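Local coordinates for protein dihydroorotase (PDB 6L0G) that catalyses the zinc-dependent interconversion of N-carbamoyl-L-aspartate and (S)-dihydroorotate, the third step of de novo pyrimidine biosynthesis, at residues His137-Ser142 / Leu154-Ala159; His180-Ser185 / Cys229-Lys234; Phe171-Ile176 / Asp202-Ala207. All coordinates share one frame; numbering follows the deposited sequence.

Contact 1: residues His137-Ser142 / Leu154-Ala159. With ZN (zinc ion), chain F.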
ATOM      1  N   HIS A 137      -6.979  13.888  13.903  1.00 23.00           N
ATOM      2  CA  HIS A 137      -6.455  12.930  12.937  1.00 23.89           C
ATOM      3  C   HIS A 137      -5.197  13.588  12.404  1.00 21.31           C
ATOM      4  O   HIS A 137      -5.240  14.425  11.504  1.00 20.09           O
ATOM      5  CB  HIS A 137      -7.463  12.610  11.835  1.00 19.43           C
ATOM      6  CG  HIS A 137      -6.952  11.627  10.822  1.00 21.11           C
ATOM      7  ND1 HIS A 137      -7.646  10.483  10.471  1.00 16.67           N
ATOM      8  CD2 HIS A 137      -5.808  11.615  10.091  1.00 21.29           C
ATOM      9  CE1 HIS A 137      -6.956   9.820   9.560  1.00 19.52           C
ATOM     10  NE2 HIS A 137      -5.839  10.483   9.308  1.00 16.48           N
ATOM     11  N   GLY A 138      -4.060  13.243  13.003  1.00 22.36           N
ATOM     12  CA  GLY A 138      -2.846  13.984  12.721  1.00 23.20           C
ATOM     13  C   GLY A 138      -2.068  13.557  11.487  1.00 22.98           C
ATOM     14  O   GLY A 138      -1.001  12.941  11.608  1.00 22.20           O
ATOM     15  N   GLU A 139      -2.581  13.898  10.305  1.00 16.57           N
ATOM     16  CA  GLU A 139      -1.871  13.730   9.040  1.00 21.26           C
ATOM     17  C   GLU A 139      -2.010  14.994   8.193  1.00 25.93           C
ATOM     18  O   GLU A 139      -3.116  15.526   8.042  1.00 24.58           O
ATOM     19  CB  GLU A 139      -2.423  12.542   8.234  1.00 17.78           C
ATOM     20  CG  GLU A 139      -2.234  11.179   8.842  1.00 17.40           C
ATOM     21  CD  GLU A 139      -2.565  10.092   7.835  1.00 16.33           C
ATOM     22  OE1 GLU A 139      -3.751   9.747   7.695  1.00 18.56           O
ATOM     23  OE2 GLU A 139      -1.643   9.608   7.161  1.00 14.81           O
ATOM     24  N   LYS A 140      -0.901  15.447   7.603  1.00 21.77           N
ATOM     25  CA  LYS A 140      -0.991  16.525   6.632  1.00 24.00           C
ATOM     26  C   LYS A 140      -1.446  15.974   5.281  1.00 22.60           C
ATOM     27  O   LYS A 140      -1.031  14.881   4.888  1.00 22.21           O
ATOM     28  CB  LYS A 140       0.355  17.212   6.467  1.00 25.49           C
ATOM     29  CG  LYS A 140       0.898  17.843   7.726  1.00 30.47           C
ATOM     30  CD  LYS A 140       0.338  19.235   7.914  1.00 36.65           C
ATOM     31  CE  LYS A 140       1.314  20.122   8.664  1.00 36.85           C
ATOM     32  NZ  LYS A 140       2.177  20.881   7.722  1.00 39.56           N
ATOM     33  N   PRO A 141      -2.281  16.708   4.556  1.00 24.58           N
ATOM     34  CA  PRO A 141      -2.646  16.294   3.193  1.00 27.36           C
ATOM     35  C   PRO A 141      -1.413  16.179   2.304  1.00 28.04           C
ATOM     36  O   PRO A 141      -0.393  16.832   2.527  1.00 26.54           O
ATOM     37  CB  PRO A 141      -3.588  17.415   2.727  1.00 29.35           C
ATOM     38  CG  PRO A 141      -4.138  18.000   4.001  1.00 31.18           C
ATOM     39  CD  PRO A 141      -3.017  17.911   4.994  1.00 28.16           C
ATOM     40  N   SER A 142      -1.483  15.275   1.335  1.00 25.65           N
ATOM     41  CA  SER A 142      -0.326  14.980   0.502  1.00 30.37           C
ATOM     42  C   SER A 142       0.008  16.147  -0.431  1.00 32.71           C
ATOM     43  O   SER A 142      -0.860  16.906  -0.869  1.00 31.15           O
ATOM     44  CB  SER A 142      -0.569  13.702  -0.301  1.00 31.27           C
ATOM     45  OG  SER A 142      -0.588  12.570   0.562  1.00 28.89           O
ATOM     46  N   LEU A 154       3.228   7.801   3.946  1.00 20.85           N
ATOM     47  CA  LEU A 154       4.200   7.293   4.917  1.00 17.45           C
ATOM     48  C   LEU A 154       4.753   8.354   5.862  1.00 21.83           C
ATOM     49  O   LEU A 154       5.074   8.036   7.015  1.00 19.93           O
ATOM     50  CB  LEU A 154       5.379   6.646   4.207  1.00 18.24           C
ATOM     51  CG  LEU A 154       5.430   5.142   4.326  1.00 27.62           C
ATOM     52  CD1 LEU A 154       4.149   4.554   3.803  1.00 23.48           C
ATOM     53  CD2 LEU A 154       6.603   4.694   3.499  1.00 32.58           C
ATOM     54  N   ASN A 155       4.919   9.594   5.415  1.00 19.82           N
ATOM     55  CA  ASN A 155       5.446  10.614   6.320  1.00 19.47           C
ATOM     56  C   ASN A 155       4.412  11.660   6.732  1.00 18.86           C
ATOM     57  O   ASN A 155       4.767  12.608   7.444  1.00 19.14           O
ATOM     58  CB  ASN A 155       6.676  11.284   5.698  1.00 16.22           C
ATOM     59  CG  ASN A 155       6.340  12.155   4.503  1.00 19.93           C
ATOM     60  OD1 ASN A 155       5.191  12.223   4.040  1.00 23.57           O
ATOM     61  ND2 ASN A 155       7.358  12.817   3.974  1.00 21.70           N
ATOM     62  N   ALA A 156       3.146  11.511   6.307  1.00 18.02           N
ATOM     63  CA  ALA A 156       2.133  12.533   6.569  1.00 16.28           C
ATOM     64  C   ALA A 156       1.854  12.690   8.057  1.00 18.23           C
ATOM     65  O   ALA A 156       1.502  13.786   8.491  1.00 20.13           O
ATOM     66  CB  ALA A 156       0.843  12.216   5.813  1.00 17.32           C
ATOM     67  N   GLU A 157       1.982  11.607   8.842  1.00 18.22           N
ATOM     68  CA  GLU A 157       1.859  11.692  10.301  1.00 19.22           C
ATOM     69  C   GLU A 157       3.037  12.453  10.916  1.00 27.60           C
ATOM     70  O   GLU A 157       2.845  13.363  11.735  1.00 23.56           O
ATOM     71  CB  GLU A 157       1.761  10.285  10.909  1.00 19.47           C
ATOM     72  CG  GLU A 157       1.810  10.280  12.430  1.00 19.58           C
ATOM     73  CD  GLU A 157       1.365   8.968  13.062  1.00 22.65           C
ATOM     74  OE1 GLU A 157       0.194   8.534  12.852  1.00 20.34           O
ATOM     75  OE2 GLU A 157       2.183   8.392  13.817  1.00 21.02           O
ATOM     76  N   GLU A 158       4.271  12.099  10.531  1.00 25.62           N
ATOM     77  CA  GLU A 158       5.427  12.825  11.048  1.00 25.66           C
ATOM     78  C   GLU A 158       5.362  14.303  10.669  1.00 26.65           C
ATOM     79  O   GLU A 158       5.596  15.180  11.509  1.00 27.00           O
ATOM     80  CB  GLU A 158       6.720  12.199  10.530  1.00 29.25           C
ATOM     81  CG  GLU A 158       7.920  13.107  10.737  1.00 32.95           C
ATOM     82  CD  GLU A 158       9.221  12.356  10.868  1.00 45.23           C
ATOM     83  OE1 GLU A 158       9.224  11.118  10.676  1.00 43.47           O
ATOM     84  OE2 GLU A 158      10.241  13.014  11.178  1.00 55.06           O
ATOM     85  N   ALA A 159       4.987  14.594   9.420  1.00 20.80           N
ATOM     86  CA  ALA A 159       4.825  15.973   8.959  1.00 24.87           C
ATOM     87  C   ALA A 159       3.751  16.742   9.728  1.00 29.58           C
ATOM     88  O   ALA A 159       3.684  17.968   9.604  1.00 26.40           O
ATOM     89  CB  ALA A 159       4.478  15.995   7.479  1.00 18.79           C
TER
HETATM   90 ZN    ZN F 402      -8.805   9.126  11.699  1.00 31.52          ZN
HETATM   91  O   HOH W   1      -1.559  10.330  12.346  1.00 20.46           O
HETATM   92  O   HOH W   2       0.838   9.079   7.784  1.00 15.93           O
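Lys-140 and Ala-156 tie together two parts of the long loop after strand 133-136 in the amidohydrolase TIM barrel. The tight part is mostly backbone: N of Lys-140 donates to O of Ala-156 over 3.1 Å, nearly straight (164° at the hydrogen) but from above the carbonyl plane. The CA-H of Glu-139 converges on the same oxygen, CA to O 3.4 Å, and CB of Ala-156 presses on O of Lys-140. On the looser, partly exposed side no bond joins the segments: the Lys-140 chain, bent at chi2 (-85°), lays CG and CE along O of Ala-159 (CE to O 3.3 Å), with CG 4.0 Å from CB of Ala-159, and sends NZ on to Asn-115. Toward the active site the CA-H of Glu-157 points at O of Gly-138, CA to O 3.4 Å, supplemented by waters. One donates to O of Gly-138 and OE1 of Glu-157, whose OE2 is hydrogen-bonded to Ser-183 OG; another links Glu-139 OE2 to Glu-157 N. Second-shell Glu-139 probably limits rotation of the His-137 ring, whose NE2 donates, in the ring plane, to the anti lone pair of Glu-139 OE1 at 2.7 Å; His-137 ND1 binds the zinc ion at 2.2 Å.

Contact 2: residues His180-Ser185 / Cys229-Lys234. With ZN (zinc ion), chain F; LMR ((2S)-2-hydroxybutanedioic acid), chain G.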
ATOM      1  N   HIS A 180      -5.100   7.503  16.893  1.00 19.40           N
ATOM      2  CA  HIS A 180      -4.520   6.368  16.172  1.00 19.08           C
ATOM      3  C   HIS A 180      -3.100   6.639  15.687  1.00 22.50           C
ATOM      4  O   HIS A 180      -2.863   6.802  14.482  1.00 23.43           O
ATOM      5  CB  HIS A 180      -5.435   5.926  15.007  1.00 18.61           C
ATOM      6  CG  HIS A 180      -6.025   7.048  14.197  1.00 19.98           C
ATOM      7  ND1 HIS A 180      -5.306   8.157  13.808  1.00 19.29           N
ATOM      8  CD2 HIS A 180      -7.255   7.193  13.646  1.00 22.11           C
ATOM      9  CE1 HIS A 180      -6.074   8.953  13.084  1.00 22.13           C
ATOM     10  NE2 HIS A 180      -7.265   8.396  12.977  1.00 23.23           N
ATOM     11  N   CYS A 181      -2.153   6.705  16.622  1.00 18.26           N
ATOM     12  CA  CYS A 181      -0.757   6.902  16.264  1.00 20.33           C
ATOM     13  C   CYS A 181      -0.218   5.679  15.542  1.00 18.25           C
ATOM     14  O   CYS A 181      -0.532   4.543  15.906  1.00 18.93           O
ATOM     15  CB  CYS A 181       0.092   7.167  17.507  1.00 19.55           C
ATOM     16  SG  CYS A 181       0.008   8.862  18.032  1.00 44.86           S
ATOM     17  N   THR A 182       0.612   5.917  14.521  1.00 17.35           N
ATOM     18  CA  THR A 182       1.121   4.843  13.685  1.00 19.89           C
ATOM     19  C   THR A 182       2.631   4.814  13.491  1.00 21.68           C
ATOM     20  O   THR A 182       3.119   3.879  12.857  1.00 26.32           O
ATOM     21  CB  THR A 182       0.482   4.914  12.292  1.00 18.99           C
ATOM     22  OG1 THR A 182       0.882   6.137  11.670  1.00 19.28           O
ATOM     23  CG2 THR A 182      -1.018   4.844  12.407  1.00 17.93           C
ATOM     24  N   SER A 183       3.380   5.788  14.005  1.00 21.84           N
ATOM     25  CA  SER A 183       4.803   5.917  13.711  1.00 25.80           C
ATOM     26  C   SER A 183       5.619   6.017  14.989  1.00 32.33           C
ATOM     27  O   SER A 183       5.146   6.544  16.003  1.00 31.03           O
ATOM     28  CB  SER A 183       5.086   7.159  12.858  1.00 28.88           C
ATOM     29  OG  SER A 183       4.863   8.339  13.618  1.00 30.93           O
ATOM     30  N   GLU A 184       6.847   5.485  14.938  1.00 34.10           N
ATOM     31  CA  GLU A 184       7.798   5.729  16.020  1.00 33.94           C
ATOM     32  C   GLU A 184       8.009   7.219  16.251  1.00 35.08           C
ATOM     33  O   GLU A 184       8.118   7.664  17.401  1.00 38.00           O
ATOM     34  CB  GLU A 184       9.142   5.052  15.752  1.00 41.25           C
ATOM     35  CG  GLU A 184      10.093   5.234  16.940  1.00 39.29           C
ATOM     36  CD  GLU A 184      11.427   4.530  16.776  1.00 45.73           C
ATOM     37  OE1 GLU A 184      11.488   3.299  16.989  1.00 48.66           O
ATOM     38  OE2 GLU A 184      12.418   5.217  16.455  1.00 45.19           O
ATOM     39  N   SER A 185       8.082   8.009  15.176  1.00 34.50           N
ATOM     40  CA  SER A 185       8.255   9.449  15.348  1.00 30.14           C
ATOM     41  C   SER A 185       7.167  10.029  16.245  1.00 35.08           C
ATOM     42  O   SER A 185       7.457  10.832  17.137  1.00 32.77           O
ATOM     43  CB  SER A 185       8.270  10.156  13.997  1.00 33.42           C
ATOM     44  OG  SER A 185       9.465   9.873  13.303  1.00 48.85           O
ATOM     45  N   CYS A 229      -6.211   1.345   5.904  1.00 18.76           N
ATOM     46  CA  CYS A 229      -6.865   2.328   6.743  1.00 18.19           C
ATOM     47  C   CYS A 229      -5.992   3.575   6.739  1.00 17.91           C
ATOM     48  O   CYS A 229      -4.856   3.552   6.258  1.00 18.21           O
ATOM     49  CB  CYS A 229      -7.069   1.776   8.166  1.00 15.57           C
ATOM     50  SG  CYS A 229      -5.499   1.530   9.061  1.00 20.24           S
ATOM     51  N   LYS A 230      -6.529   4.675   7.311  1.00 14.21           N
ATOM     52  CA  LYS A 230      -5.723   5.856   7.573  1.00 14.91           C
ATOM     53  C   LYS A 230      -5.599   6.097   9.080  1.00 17.78           C
ATOM     54  O   LYS A 230      -6.570   5.887   9.811  1.00 18.27           O
ATOM     55  CB  LYS A 230      -6.335   7.095   6.905  1.00 16.74           C
ATOM     56  CG  LYS A 230      -6.372   7.037   5.372  1.00 16.16           C
ATOM     57  CD  LYS A 230      -4.993   6.776   4.799  1.00 19.11           C
ATOM     58  CE  LYS A 230      -4.200   8.063   4.777  1.00 19.47           C
ATOM     59  NZ  LYS A 230      -4.668   8.958   3.649  1.00 21.66           N
ATOM     60  N   PRO A 231      -4.415   6.504   9.588  1.00 15.82           N
ATOM     61  CA  PRO A 231      -3.132   6.495   8.869  1.00 14.94           C
ATOM     62  C   PRO A 231      -2.716   5.059   8.522  1.00 16.37           C
ATOM     63  O   PRO A 231      -3.105   4.123   9.238  1.00 15.31           O
ATOM     64  CB  PRO A 231      -2.146   7.139   9.869  1.00 14.24           C
ATOM     65  CG  PRO A 231      -3.021   7.671  11.030  1.00 14.62           C
ATOM     66  CD  PRO A 231      -4.211   6.753  11.024  1.00 16.97           C
ATOM     67  N   VAL A 232      -1.991   4.880   7.412  1.00 15.89           N
ATOM     68  CA  VAL A 232      -1.617   3.538   6.966  1.00 15.70           C
ATOM     69  C   VAL A 232      -0.680   2.887   7.976  1.00 18.65           C
ATOM     70  O   VAL A 232       0.127   3.558   8.629  1.00 18.01           O
ATOM     71  CB  VAL A 232      -0.965   3.595   5.573  1.00 14.98           C
ATOM     72  CG1 VAL A 232      -1.913   4.252   4.563  1.00 15.93           C
ATOM     73  CG2 VAL A 232       0.375   4.319   5.638  1.00 12.20           C
ATOM     74  N   ALA A 233      -0.797   1.566   8.127  1.00 20.13           N
ATOM     75  CA  ALA A 233       0.216   0.831   8.883  1.00 17.30           C
ATOM     76  C   ALA A 233       1.576   0.954   8.192  1.00 17.01           C
ATOM     77  O   ALA A 233       1.672   0.897   6.962  1.00 16.28           O
ATOM     78  CB  ALA A 233      -0.185  -0.637   9.031  1.00 18.26           C
ATOM     79  N   LYS A 234       2.629   1.156   8.970  1.00 16.69           N
ATOM     80  CA  LYS A 234       3.925   1.570   8.432  1.00 18.43           C
ATOM     81  C   LYS A 234       4.929   0.433   8.585  1.00 19.66           C
ATOM     82  O   LYS A 234       4.602  -0.694   8.207  1.00 19.43           O
ATOM     83  CB  LYS A 234       4.319   2.896   9.063  1.00 19.87           C
ATOM     84  CG  LYS A 234       3.390   4.028   8.583  1.00 20.39           C
ATOM     85  CD  LYS A 234       3.587   5.317   9.347  1.00 23.05           C
ATOM     86  CE  LYS A 234       2.733   6.433   8.743  1.00 21.72           C
ATOM     87  NZ  LYS A 234       1.272   6.275   9.020  1.00 17.88           N
TER
HETATM   88 ZN    ZN F 402      -8.805   9.126  11.699  1.00 31.52          ZN
HETATM   89  C1  LMR G 403     -10.442   7.359   9.764  1.00 24.69           C
HETATM   90  O1A LMR G 403     -10.455   7.323  11.027  1.00 19.68           O
HETATM   91  O1B LMR G 403      -9.439   7.863   9.227  1.00 23.14           O
HETATM   92  C2  LMR G 403     -11.598   6.820   8.888  1.00 24.67           C
HETATM   93  O2  LMR G 403     -11.302   5.682   8.111  1.00 20.30           O
HETATM   94  C3  LMR G 403     -12.658   6.325   9.803  1.00 26.58           C
HETATM   95  C4  LMR G 403     -13.830   6.160   8.869  1.00 22.52           C
HETATM   96  O4A LMR G 403     -13.785   5.369   7.863  1.00 18.70           O
HETATM   97  O4B LMR G 403     -14.823   6.841   9.183  1.00 22.30           O
HETATM   98  O   HOH W   3       2.077   1.675  11.751  1.00 21.67           O
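OG1 of Thr-182 is gripped from two directions: NZ of Lys-234 donates to it over 2.7 Å, and OE1 of Glu-157 forms a further hydrogen bond with it. The contact lies at the active-site mouth of the TIM barrel, where the loop after strand 175-178 meets the loop leading into helix 236-246. The position of the hydroxyl follows from its torsion (chi1 64°), which sets OG1 between backbone N and carbonyl carbon and turns CG2 toward the proline, 3.6 Å from CB of Pro-231. The Lys-234 chain runs extended and bends only at its last torsion, so the ammonium group turns back to its own loop and donates to O of Val-232 at 3.0 Å, in the carbonyl plane and on a lone pair. With an alanine here in place of Lys-234, OG1 of Thr-182 and O of Val-232 would probably both be left without their shared donor, and the hydroxyl would be freer to turn. A water adds a backbone bridge, donating to O of Thr-182 and accepting from N of Lys-234. Nearer the metal, ring packing takes over from hydrogen bonds. Pro-231, which follows a cis peptide bond, lays CD over one face of the His-180 imidazole, 3.5 Å from the ring centroid and 21° off its normal, in a CH-pi contact; O of Lys-230 lies over the same face, nearer the rim. The proline thus backs a zinc ligand whose ring also meets that of His-137 edge-to-face. NE2 of His-180 binds the zinc ion at 2.1 Å, and carboxylate oxygen O1A of the bound (2S)-2-hydroxybutanedioic acid reaches the same ion at 2.5 Å.

Contact 3: residues Phe171-Ile176 / Asp202-Ala207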
ATOM      1  N   PHE A 171      -2.305  26.406  23.384  1.00 43.56           N
ATOM      2  CA  PHE A 171      -3.453  26.129  24.249  1.00 39.76           C
ATOM      3  C   PHE A 171      -3.023  25.140  25.322  1.00 44.84           C
ATOM      4  O   PHE A 171      -3.460  23.984  25.341  1.00 45.08           O
ATOM      5  CB  PHE A 171      -4.636  25.603  23.430  1.00 41.95           C
ATOM      6  CG  PHE A 171      -5.203  26.608  22.456  1.00 39.05           C
ATOM      7  CD1 PHE A 171      -4.802  26.613  21.127  1.00 36.58           C
ATOM      8  CD2 PHE A 171      -6.143  27.546  22.872  1.00 42.20           C
ATOM      9  CE1 PHE A 171      -5.326  27.530  20.226  1.00 43.58           C
ATOM     10  CE2 PHE A 171      -6.667  28.476  21.972  1.00 40.24           C
ATOM     11  CZ  PHE A 171      -6.260  28.466  20.647  1.00 42.66           C
ATOM     12  N   PRO A 172      -2.184  25.580  26.265  1.00 45.23           N
ATOM     13  CA  PRO A 172      -1.542  24.623  27.183  1.00 43.79           C
ATOM     14  C   PRO A 172      -2.494  23.924  28.138  1.00 43.91           C
ATOM     15  O   PRO A 172      -2.114  22.891  28.709  1.00 46.99           O
ATOM     16  CB  PRO A 172      -0.540  25.495  27.950  1.00 49.40           C
ATOM     17  CG  PRO A 172      -1.166  26.863  27.945  1.00 40.43           C
ATOM     18  CD  PRO A 172      -1.942  26.980  26.653  1.00 44.88           C
ATOM     19  N   ASN A 173      -3.713  24.429  28.327  1.00 45.92           N
ATOM     20  CA  ASN A 173      -4.682  23.776  29.200  1.00 46.69           C
ATOM     21  C   ASN A 173      -5.679  22.902  28.444  1.00 50.45           C
ATOM     22  O   ASN A 173      -6.513  22.248  29.081  1.00 46.73           O
ATOM     23  CB  ASN A 173      -5.452  24.827  30.014  1.00 47.61           C
ATOM     24  CG  ASN A 173      -4.614  25.447  31.123  1.00 54.14           C
ATOM     25  OD1 ASN A 173      -3.526  24.966  31.444  1.00 48.28           O
ATOM     26  ND2 ASN A 173      -5.130  26.515  31.721  1.00 59.40           N
ATOM     27  N   LEU A 174      -5.580  22.835  27.115  1.00 45.73           N
ATOM     28  CA  LEU A 174      -6.516  22.062  26.305  1.00 40.87           C
ATOM     29  C   LEU A 174      -6.109  20.594  26.253  1.00 39.53           C
ATOM     30  O   LEU A 174      -4.976  20.267  25.887  1.00 40.69           O
ATOM     31  CB  LEU A 174      -6.573  22.660  24.899  1.00 39.97           C
ATOM     32  CG  LEU A 174      -7.458  22.072  23.797  1.00 38.56           C
ATOM     33  CD1 LEU A 174      -8.944  22.109  24.174  1.00 39.46           C
ATOM     34  CD2 LEU A 174      -7.215  22.857  22.526  1.00 35.26           C
ATOM     35  N   LYS A 175      -7.036  19.703  26.596  1.00 34.83           N
ATOM     36  CA  LYS A 175      -6.769  18.278  26.442  1.00 36.83           C
ATOM     37  C   LYS A 175      -6.807  17.927  24.958  1.00 32.56           C
ATOM     38  O   LYS A 175      -7.817  18.158  24.279  1.00 27.55           O
ATOM     39  CB  LYS A 175      -7.779  17.451  27.230  1.00 34.71           C
ATOM     40  CG  LYS A 175      -7.493  17.384  28.720  1.00 35.77           C
ATOM     41  CD  LYS A 175      -8.442  16.411  29.426  1.00 40.42           C
ATOM     42  CE  LYS A 175      -9.745  17.099  29.835  1.00 43.28           C
ATOM     43  NZ  LYS A 175     -10.868  16.152  30.126  1.00 41.07           N
ATOM     44  N   ILE A 176      -5.693  17.396  24.451  1.00 32.31           N
ATOM     45  CA  ILE A 176      -5.522  17.103  23.031  1.00 29.35           C
ATOM     46  C   ILE A 176      -5.114  15.645  22.863  1.00 30.29           C
ATOM     47  O   ILE A 176      -4.297  15.123  23.630  1.00 29.08           O
ATOM     48  CB  ILE A 176      -4.489  18.048  22.384  1.00 32.36           C
ATOM     49  CG1 ILE A 176      -4.849  19.510  22.676  1.00 31.19           C
ATOM     50  CG2 ILE A 176      -4.405  17.813  20.881  1.00 30.78           C
ATOM     51  CD1 ILE A 176      -3.908  20.523  22.048  1.00 36.26           C
ATOM     52  N   ASP A 202      -1.805  14.672  35.260  1.00 48.57           N
ATOM     53  CA  ASP A 202      -1.051  15.731  34.577  1.00 50.65           C
ATOM     54  C   ASP A 202      -1.165  15.677  33.052  1.00 45.59           C
ATOM     55  O   ASP A 202      -0.810  16.654  32.383  1.00 43.70           O
ATOM     56  CB  ASP A 202       0.430  15.648  34.962  1.00 54.09           C
ATOM     57  CG  ASP A 202       0.650  15.490  36.463  1.00 62.64           C
ATOM     58  OD1 ASP A 202      -0.063  16.165  37.256  1.00 56.85           O
ATOM     59  OD2 ASP A 202       1.506  14.667  36.846  1.00 60.80           O
ATOM     60  N   VAL A 203      -1.586  14.548  32.487  1.00 46.79           N
ATOM     61  CA  VAL A 203      -1.550  14.393  31.036  1.00 40.13           C
ATOM     62  C   VAL A 203      -2.535  15.360  30.391  1.00 36.02           C
ATOM     63  O   VAL A 203      -3.732  15.350  30.701  1.00 40.29           O
ATOM     64  CB  VAL A 203      -1.847  12.939  30.646  1.00 41.66           C
ATOM     65  CG1 VAL A 203      -1.981  12.774  29.114  1.00 31.86           C
ATOM     66  CG2 VAL A 203      -0.771  12.018  31.214  1.00 42.23           C
ATOM     67  N   LYS A 204      -2.035  16.203  29.484  1.00 37.14           N
ATOM     68  CA  LYS A 204      -2.873  17.048  28.640  1.00 38.46           C
ATOM     69  C   LYS A 204      -2.897  16.612  27.185  1.00 34.69           C
ATOM     70  O   LYS A 204      -3.874  16.881  26.478  1.00 32.25           O
ATOM     71  CB  LYS A 204      -2.407  18.511  28.705  1.00 41.91           C
ATOM     72  CG  LYS A 204      -2.732  19.230  30.017  1.00 50.97           C
ATOM     73  CD  LYS A 204      -4.123  19.855  29.996  1.00 47.64           C
ATOM     74  CE  LYS A 204      -4.414  20.599  31.298  1.00 50.50           C
ATOM     75  NZ  LYS A 204      -5.718  21.329  31.223  1.00 53.76           N
ATOM     76  N   VAL A 205      -1.819  16.005  26.708  1.00 35.67           N
ATOM     77  CA  VAL A 205      -1.722  15.503  25.347  1.00 31.14           C
ATOM     78  C   VAL A 205      -1.517  14.001  25.439  1.00 35.54           C
ATOM     79  O   VAL A 205      -0.576  13.532  26.099  1.00 29.41           O
ATOM     80  CB  VAL A 205      -0.586  16.180  24.566  1.00 34.47           C
ATOM     81  CG1 VAL A 205      -0.538  15.649  23.130  1.00 33.06           C
ATOM     82  CG2 VAL A 205      -0.789  17.679  24.576  1.00 31.53           C
ATOM     83  N   ALA A 206      -2.423  13.252  24.826  1.00 29.73           N
ATOM     84  CA  ALA A 206      -2.366  11.801  24.815  1.00 30.46           C
ATOM     85  C   ALA A 206      -2.425  11.296  23.379  1.00 25.77           C
ATOM     86  O   ALA A 206      -2.567  12.069  22.426  1.00 26.85           O
ATOM     87  CB  ALA A 206      -3.506  11.205  25.645  1.00 29.81           C
ATOM     88  N   ALA A 207      -2.300   9.978  23.236  1.00 26.30           N
ATOM     89  CA  ALA A 207      -2.469   9.329  21.946  1.00 24.93           C
ATOM     90  C   ALA A 207      -3.253   8.038  22.128  1.00 27.99           C
ATOM     91  O   ALA A 207      -3.010   7.276  23.070  1.00 30.42           O
ATOM     92  CB  ALA A 207      -1.114   9.054  21.287  1.00 23.83           C
TER
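With CG beside its own backbone N (chi1 -73°) and the chain folded once more at CG (chi2 -87°), the side chain of Lys-204 runs straight from there on and crosses to the turn at Asn-173. Its CD and CE pass alongside the Asn-173 carbonyl, each 3.5 Å from that O, and NZ donates to it; the measured 2.5 Å is very short, so the exact length of this bond is doubtful. The carbonyl is presented by a type I turn from Phe-171 to Leu-174, which brings the chain out of helix 161-170 and into the next strand. Beyond the turn the backbones pair in parallel. N of Ile-176 donates to O of Lys-204 at 2.8 Å, and O of Ile-176 accepts from N of Ala-206 at 2.9 Å. The CA-H of Val-205 also approaches O of Ile-176, CA to O 3.1 Å. Ile-176 and Val-205 point to the same face of the sheet, CB of the first 4.3 Å from CG2 of the second. Helices cover that face: Leu-164 of helix 161-170 packs on Ile-176, and Ile-190 and Ile-193 of helix 184-193 on Val-205. Strand 175-178, helix 184-193 and strand 205-209 together form a beta-alpha-beta crossover, the repeating unit of a TIM barrel.

Overall arrangement
Contacts 1 and 2 are neighbours, their centres 9 Å apart: His-137 and His-180 bind the same zinc ion, and Glu-157 joins the two. Both are largely buried loop contacts at the catalytic end of the barrel, rich in carboxylates, lysine and water. Contact 3 lies about 20 Å from each, measured between centres, where strands 175-178 and 205-209 begin. Its chemistry is backbone pairing with an aliphatic face under helices, and its rim, at Asn-173, is exposed. Contacts 2 and 3 share one beta-alpha-beta unit: segment 180-185 leads into helix 184-193, and SG of Cys-181 packs on CB of Ala-207.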